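Putative 2OG-Fe(II) oxygenase family protein (Caulobacter crescentus CB15, PDB 3OOX) probably acts as an iron(II)- and 2-oxoglutarate-dependent oxygenase, perhaps one that forms ethylene from 2-oxoglutarate and, in a separate reaction, oxidises L-arginine. Local coordinates at residues Ala51-Ser54 against Ala55-Phe58; Phe59-Pro62 against Val63-Lys67; Pro125-Lys128 against His129-Trp133. All coordinates share one frame; numbering follows the deposited sequence. Where two conformers were deposited one is given.

Contact 1. Residues Ala51-Ser54 against Ala55-Phe58; sequences AVDS and AKAF
Val52 holds CG1 anti to its own backbone N (chi1 173°), while Lys56, one turn on, turns CG beside its backbone N (chi1 -66°) and then runs out fully extended; these two choices bring the valine methyl and the lysine chain together. CG1 of Val52 lies against CE of Lys56 at 3.7 Å, with CD slightly farther off, and the two side chains cross obliquely, so the contact is made by the outer methylenes of the lysine and one branch of the valine. Nearer its root the same chain leans on the backbone: CG of Lys56 sits 3.3 Å from the carbonyl O of Val52, the oxygen that also accepts the amide N of Lys56 at 2.8 Å. On the exposed flank NZ of Lys56 stays 4.6 Å from OD1 of Asp53, opposite charges that probably attract without closing a salt bridge. All of this is i to i+4 and i to i+3 packing within the single helix 45-59, part of the N-terminal region of this putative 2OG-Fe(II) oxygenase. Its regular alpha-helical ladder continues through Ala55 N to Ala51 O at 2.9 Å, Ala57 N to Asp53 O and Phe58 N to Ser54 O. The CB of Ala57 rests 3.4 Å from Asp53 O, and the CB of Ala55 is equally close to Val52 O. Ala51, Ser54 and Phe58 belong to the side facing helix 127-152: Ala51 touches Leu134, the OG of Ser54 is hydrogen-bonded to OD2 of Asp130, and Phe58 packs on Phe127. The ring of Phe58 also meets Trp99 of strand 97-101 edge-to-face.

Contact 2. Residues Phe59-Pro62 against Val63-Lys67; sequences FALP and VETKK
Lys66 reaches back across the turn to the end of the preceding helix, its NZ bonding to the carbonyl O of Phe59 at 2.8 Å. The setting is a short turn between two consecutive helices: helix 45-59 runs out, Leu61 and Pro62 turn the chain, and the short helix 63-66 starts with Pro62 at its N-cap position. Traced outward, the CB of Lys66 lies 3.9 Å from the carbonyl O of Pro62. CG comes closer to that same oxygen and packs against the CB of Leu61 at 3.9 Å. The chain then bends at chi3 (-67°), which folds it back over the turn: CD lies 3.7 Å from both Phe59 O and Leu61 O, and CE comes within 3.3 Å of Leu61 O. NZ approaches Phe59 O with its donor tilted 22° from the carbonyl plane, and a salt bridge to Glu97 gives the buried ammonium a charged mate. With the chain cut back to an alanine, Phe59 O would probably lose this donor and Glu97 its positive partner, and a gap is likely to open beside the CB of Leu61. The backbone of the new helix begins on Pro62 O, which accepts Lys66 N at 3.0 Å and, more weakly, Thr65 N. On the other flank the proline ring lies against Thr65, whose OG1 is about equally far from CB, CG and CD of Pro62. The CG2 of Thr65 points anti to its backbone N and faces Leu61, the two side chains crossing at about a right angle; Glu123 packs on both. That apolar meeting is made by the methyls alone, CD1 of Leu61 and CG2 of Thr65, 4.0 Å apart.

Contact 3. Residues Pro125-Lys128 against His129-Trp133; sequences PAFK and HDVSW. With EDO (1,2-ethanediol), chain L.
A single methyl, CG2 of Val131, sits almost exactly over the centre of the Phe127 ring, 3.7 Å from its centroid and only 4° off the ring normal: a textbook CH-pi contact one helical turn apart. Phe127 holds CG anti to its backbone N (chi1 -176°), while Val131 turns CG2 beside its own N, setting the methyl above the ring face. Farther along, the carbonyl O of Lys128 accepts Ser132 N and, in this one of two conformers of Ser132, also its OG at 2.7 Å; the two donors reach it from opposite faces of its plane. His129 gives ND1 to OD1 of Asp130 at 3.0 Å; the oxygen uses its anti lone pair and lies in the imidazole plane. At the helix start a water bridges Pro125 O and His129 N, and Lys128 N donates to O2 of a 1,2-ethanediol, probably from the crystallisation liquor, at 3.0 Å. Asp130 packs on Ala50 and His129 on Arg47, both of helix 45-59. Strands are also neighbours: Val131 touches Met101 of 97-101 and Leu171 of 170-176, and Phe127 reaches Leu173, so this first turn of helix 127-152 is packed against both helix 45-59 and the main sheet.

Overall arrangement
Contacts 1 and 3 are turns of two different helices, 45-59 and 127-152, that lie side by side: their centres are 9 Å apart, and Ser54, Phe58, Phe127 and Asp130 join them. Contact 2 follows contact 1 along the chain, where Phe58 O touches Lys66, and stays about 7 Å from contact 3 at the nearest atoms. Each mixes buried and exposed residues, but contact 2 lies farthest from the chain centre. The chemistry follows place: contact 1 is a plain helical ladder with a lysine lying along its outer flank, contact 2 folds a buried lysine back onto a carbonyl oxygen, and contact 3 pairs an aromatic face with a methyl beside the main sheet.

Contact 1. Residues Ala51-Ser54 against Ala55-Phe58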
# COMPACT_ATOMS: atom_id res chain seq x y z
N ALA A 51 -13.62 -10.17 3.28
CA ALA A 51 -13.43 -8.73 3.06
C ALA A 51 -13.58 -8.41 1.57
O ALA A 51 -14.26 -7.45 1.21
CB ALA A 51 -12.09 -8.27 3.59
N VAL A 52 -12.97 -9.24 0.73
CA VAL A 52 -13.04 -9.02 -0.73
C VAL A 52 -14.48 -9.16 -1.21
O VAL A 52 -14.97 -8.36 -2.01
CB VAL A 52 -12.07 -9.94 -1.50
CG1 VAL A 52 -12.29 -9.81 -3.01
CG2 VAL A 52 -10.60 -9.64 -1.13
N ASP A 53 -15.21 -10.14 -0.67
CA ASP A 53 -16.61 -10.30 -1.03
C ASP A 53 -17.46 -9.10 -0.62
O ASP A 53 -18.36 -8.70 -1.39
CB ASP A 53 -17.19 -11.58 -0.39
CG ASP A 53 -16.73 -12.85 -1.10
OD1 ASP A 53 -16.30 -12.80 -2.27
OD2 ASP A 53 -16.82 -13.93 -0.46
N SER A 54 -17.19 -8.53 0.56
CA SER A 54 -17.88 -7.31 0.97
C SER A 54 -17.56 -6.12 0.04
O SER A 54 -18.47 -5.31 -0.27
CB SER A 54 -17.60 -6.95 2.42
OG SER A 54 -18.38 -7.77 3.28
N ALA A 55 -16.29 -6.01 -0.35
CA ALA A 55 -15.91 -4.99 -1.33
C ALA A 55 -16.68 -5.16 -2.64
O ALA A 55 -17.27 -4.19 -3.17
CB ALA A 55 -14.38 -5.02 -1.60
N LYS A 56 -16.67 -6.39 -3.17
CA LYS A 56 -17.38 -6.69 -4.42
C LYS A 56 -18.87 -6.36 -4.29
O LYS A 56 -19.48 -5.80 -5.19
CB LYS A 56 -17.20 -8.16 -4.82
CG LYS A 56 -15.78 -8.58 -5.20
CD LYS A 56 -15.67 -10.07 -5.47
CE LYS A 56 -14.32 -10.42 -6.09
NZ LYS A 56 -14.14 -11.90 -6.21
N ALA A 57 -19.46 -6.69 -3.14
CA ALA A 57 -20.87 -6.42 -2.90
C ALA A 57 -21.14 -4.92 -2.84
O ALA A 57 -22.11 -4.44 -3.43
CB ALA A 57 -21.32 -7.11 -1.57
N PHE A 58 -20.25 -4.18 -2.18
CA PHE A 58 -20.40 -2.73 -2.14
C PHE A 58 -20.39 -2.12 -3.56
O PHE A 58 -21.26 -1.29 -3.90
CB PHE A 58 -19.33 -2.04 -1.29
CG PHE A 58 -19.39 -0.55 -1.46
CD1 PHE A 58 -20.34 0.20 -0.80
CD2 PHE A 58 -18.54 0.11 -2.34
CE1 PHE A 58 -20.46 1.55 -0.97
CE2 PHE A 58 -18.68 1.47 -2.54
CZ PHE A 58 -19.63 2.19 -1.87

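Contact 2. Residues Phe59-Pro62 against Val63-Lys67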
# COMPACT_ATOMS: atom_id res chain seq x y z
N PHE A 59 -19.40 -2.50 -4.36
CA PHE A 59 -19.24 -1.90 -5.69
C PHE A 59 -20.35 -2.32 -6.65
O PHE A 59 -20.62 -1.62 -7.63
CB PHE A 59 -17.86 -2.24 -6.30
CG PHE A 59 -16.71 -1.53 -5.61
CD1 PHE A 59 -16.71 -0.14 -5.50
CD2 PHE A 59 -15.64 -2.25 -5.10
CE1 PHE A 59 -15.65 0.52 -4.87
CE2 PHE A 59 -14.58 -1.59 -4.48
CZ PHE A 59 -14.61 -0.20 -4.36
N ALA A 60 -21.00 -3.45 -6.36
CA ALA A 60 -22.19 -3.89 -7.12
C ALA A 60 -23.49 -3.12 -6.80
O ALA A 60 -24.50 -3.27 -7.52
CB ALA A 60 -22.40 -5.39 -6.91
N LEU A 61 -23.48 -2.30 -5.75
CA LEU A 61 -24.65 -1.48 -5.41
C LEU A 61 -24.93 -0.45 -6.51
O LEU A 61 -24.03 -0.11 -7.27
CB LEU A 61 -24.45 -0.75 -4.10
CG LEU A 61 -24.40 -1.57 -2.81
CD1 LEU A 61 -23.89 -0.74 -1.63
CD2 LEU A 61 -25.79 -2.16 -2.51
N PRO A 62 -26.18 0.06 -6.58
CA PRO A 62 -26.49 1.13 -7.54
C PRO A 62 -25.61 2.36 -7.31
O PRO A 62 -25.21 2.62 -6.18
CB PRO A 62 -27.95 1.48 -7.23
CG PRO A 62 -28.52 0.22 -6.62
CD PRO A 62 -27.38 -0.35 -5.82
N VAL A 63 -25.31 3.09 -8.37
CA VAL A 63 -24.45 4.28 -8.29
C VAL A 63 -24.95 5.27 -7.25
O VAL A 63 -24.19 5.81 -6.45
CB VAL A 63 -24.36 5.05 -9.63
CG1 VAL A 63 -23.21 6.08 -9.56
CG2 VAL A 63 -24.14 4.12 -10.80
N GLU A 64 -26.25 5.56 -7.26
CA GLU A 64 -26.73 6.56 -6.30
C GLU A 64 -26.61 6.11 -4.85
O GLU A 64 -26.46 6.95 -3.96
CB GLU A 64 -28.15 7.04 -6.61
CG GLU A 64 -28.23 7.78 -7.93
CD GLU A 64 -27.21 8.92 -8.07
OE1 GLU A 64 -27.11 9.77 -7.15
OE2 GLU A 64 -26.50 8.96 -9.10
N THR A 65 -26.65 4.80 -4.62
CA THR A 65 -26.48 4.25 -3.29
C THR A 65 -25.01 4.44 -2.86
O THR A 65 -24.71 4.85 -1.74
CB THR A 65 -26.85 2.75 -3.26
OG1 THR A 65 -28.20 2.58 -3.74
CG2 THR A 65 -26.70 2.16 -1.85
N LYS A 66 -24.11 4.13 -3.78
CA LYS A 66 -22.67 4.31 -3.51
C LYS A 66 -22.34 5.78 -3.25
O LYS A 66 -21.52 6.07 -2.39
CB LYS A 66 -21.81 3.72 -4.64
CG LYS A 66 -21.97 2.18 -4.76
CD LYS A 66 -21.05 1.53 -5.80
CE LYS A 66 -21.39 1.91 -7.24
NZ LYS A 66 -20.62 1.08 -8.24
N LYS A 67 -22.99 6.68 -3.97
CA LYS A 67 -22.67 8.12 -3.88
C LYS A 67 -23.15 8.79 -2.59
O LYS A 67 -22.77 9.92 -2.30
CB LYS A 67 -23.17 8.86 -5.11
CG LYS A 67 -22.26 8.61 -6.33
CD LYS A 67 -22.71 9.36 -7.55
CE LYS A 67 -21.65 9.30 -8.66
NZ LYS A 67 -22.14 10.06 -9.87

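Contact 3. Residues Pro125-Lys128 against His129-Trp133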
# COMPACT_ATOMS: atom_id res chain seq x y z
N PRO A 125 -24.29 -5.13 5.36
CA PRO A 125 -24.16 -5.25 6.79
C PRO A 125 -22.83 -5.79 7.33
O PRO A 125 -22.39 -5.34 8.37
CB PRO A 125 -25.32 -6.20 7.16
CG PRO A 125 -26.33 -5.97 6.09
CD PRO A 125 -25.55 -5.71 4.86
N ALA A 126 -22.21 -6.74 6.63
CA ALA A 126 -20.96 -7.35 7.09
C ALA A 126 -19.71 -6.54 6.74
O ALA A 126 -18.62 -6.87 7.17
CB ALA A 126 -20.84 -8.76 6.54
N PHE A 127 -19.88 -5.46 5.99
CA PHE A 127 -18.71 -4.69 5.47
C PHE A 127 -17.83 -4.15 6.60
O PHE A 127 -16.61 -4.37 6.57
CB PHE A 127 -19.23 -3.55 4.60
CG PHE A 127 -18.18 -2.73 3.90
CD1 PHE A 127 -17.47 -1.78 4.59
CD2 PHE A 127 -18.01 -2.83 2.53
CE1 PHE A 127 -16.55 -0.94 3.92
CE2 PHE A 127 -17.09 -2.00 1.86
CZ PHE A 127 -16.37 -1.07 2.56
N LYS A 128 -18.41 -3.44 7.58
CA LYS A 128 -17.58 -2.84 8.63
C LYS A 128 -16.74 -3.92 9.30
O LYS A 128 -15.53 -3.77 9.45
CB LYS A 128 -18.39 -2.05 9.67
CG LYS A 128 -17.53 -1.48 10.81
CD LYS A 128 -18.31 -0.57 11.75
CE LYS A 128 -17.47 -0.19 12.96
NZ LYS A 128 -18.14 0.76 13.89
N HIS A 129 -17.37 -5.03 9.68
CA HIS A 129 -16.62 -6.09 10.34
C HIS A 129 -15.53 -6.73 9.44
O HIS A 129 -14.35 -6.85 9.86
CB HIS A 129 -17.59 -7.16 10.89
CG HIS A 129 -16.92 -8.40 11.39
ND1 HIS A 129 -16.59 -9.45 10.57
CD2 HIS A 129 -16.49 -8.74 12.63
CE1 HIS A 129 -16.00 -10.40 11.28
NE2 HIS A 129 -15.93 -9.99 12.53
N ASP A 130 -15.92 -7.12 8.23
CA ASP A 130 -15.03 -7.88 7.37
C ASP A 130 -13.87 -6.99 6.91
O ASP A 130 -12.72 -7.40 6.90
CB ASP A 130 -15.75 -8.43 6.13
CG ASP A 130 -16.81 -9.47 6.45
OD1 ASP A 130 -16.92 -9.90 7.61
OD2 ASP A 130 -17.53 -9.84 5.49
N VAL A 131 -14.18 -5.77 6.51
CA VAL A 131 -13.15 -4.87 5.97
C VAL A 131 -12.23 -4.37 7.11
O VAL A 131 -11.01 -4.20 6.92
CB VAL A 131 -13.81 -3.71 5.19
CG1 VAL A 131 -12.78 -2.67 4.71
CG2 VAL A 131 -14.56 -4.22 3.98
N SER A 132 -12.80 -4.11 8.30
CA SER A 132 -11.97 -3.70 9.44
C SER A 132 -10.99 -4.81 9.82
O SER A 132 -9.84 -4.53 10.14
CB SER A 132 -12.82 -3.29 10.66
OG SER A 132 -13.58 -2.12 10.43
N TRP A 133 -11.44 -6.07 9.76
CA TRP A 133 -10.53 -7.19 10.03
C TRP A 133 -9.33 -7.15 9.08
O TRP A 133 -8.19 -7.36 9.48
CB TRP A 133 -11.24 -8.55 9.92
CG TRP A 133 -10.29 -9.71 10.12
CD1 TRP A 133 -9.99 -10.33 11.33
CD2 TRP A 133 -9.46 -10.36 9.13
NE1 TRP A 133 -9.07 -11.33 11.13
CE2 TRP A 133 -8.71 -11.36 9.81
CE3 TRP A 133 -9.28 -10.19 7.75
CZ2 TRP A 133 -7.81 -12.19 9.14
CZ3 TRP A 133 -8.37 -11.02 7.10
CH2 TRP A 133 -7.64 -12.00 7.80
C1 EDO L . -22.45 -1.25 9.02
O1 EDO L . -22.07 0.01 9.59
C2 EDO L . -22.15 -1.26 7.54
O2 EDO L . -21.09 -2.17 7.24
O HOH W 1 -20.21 -5.26 10.10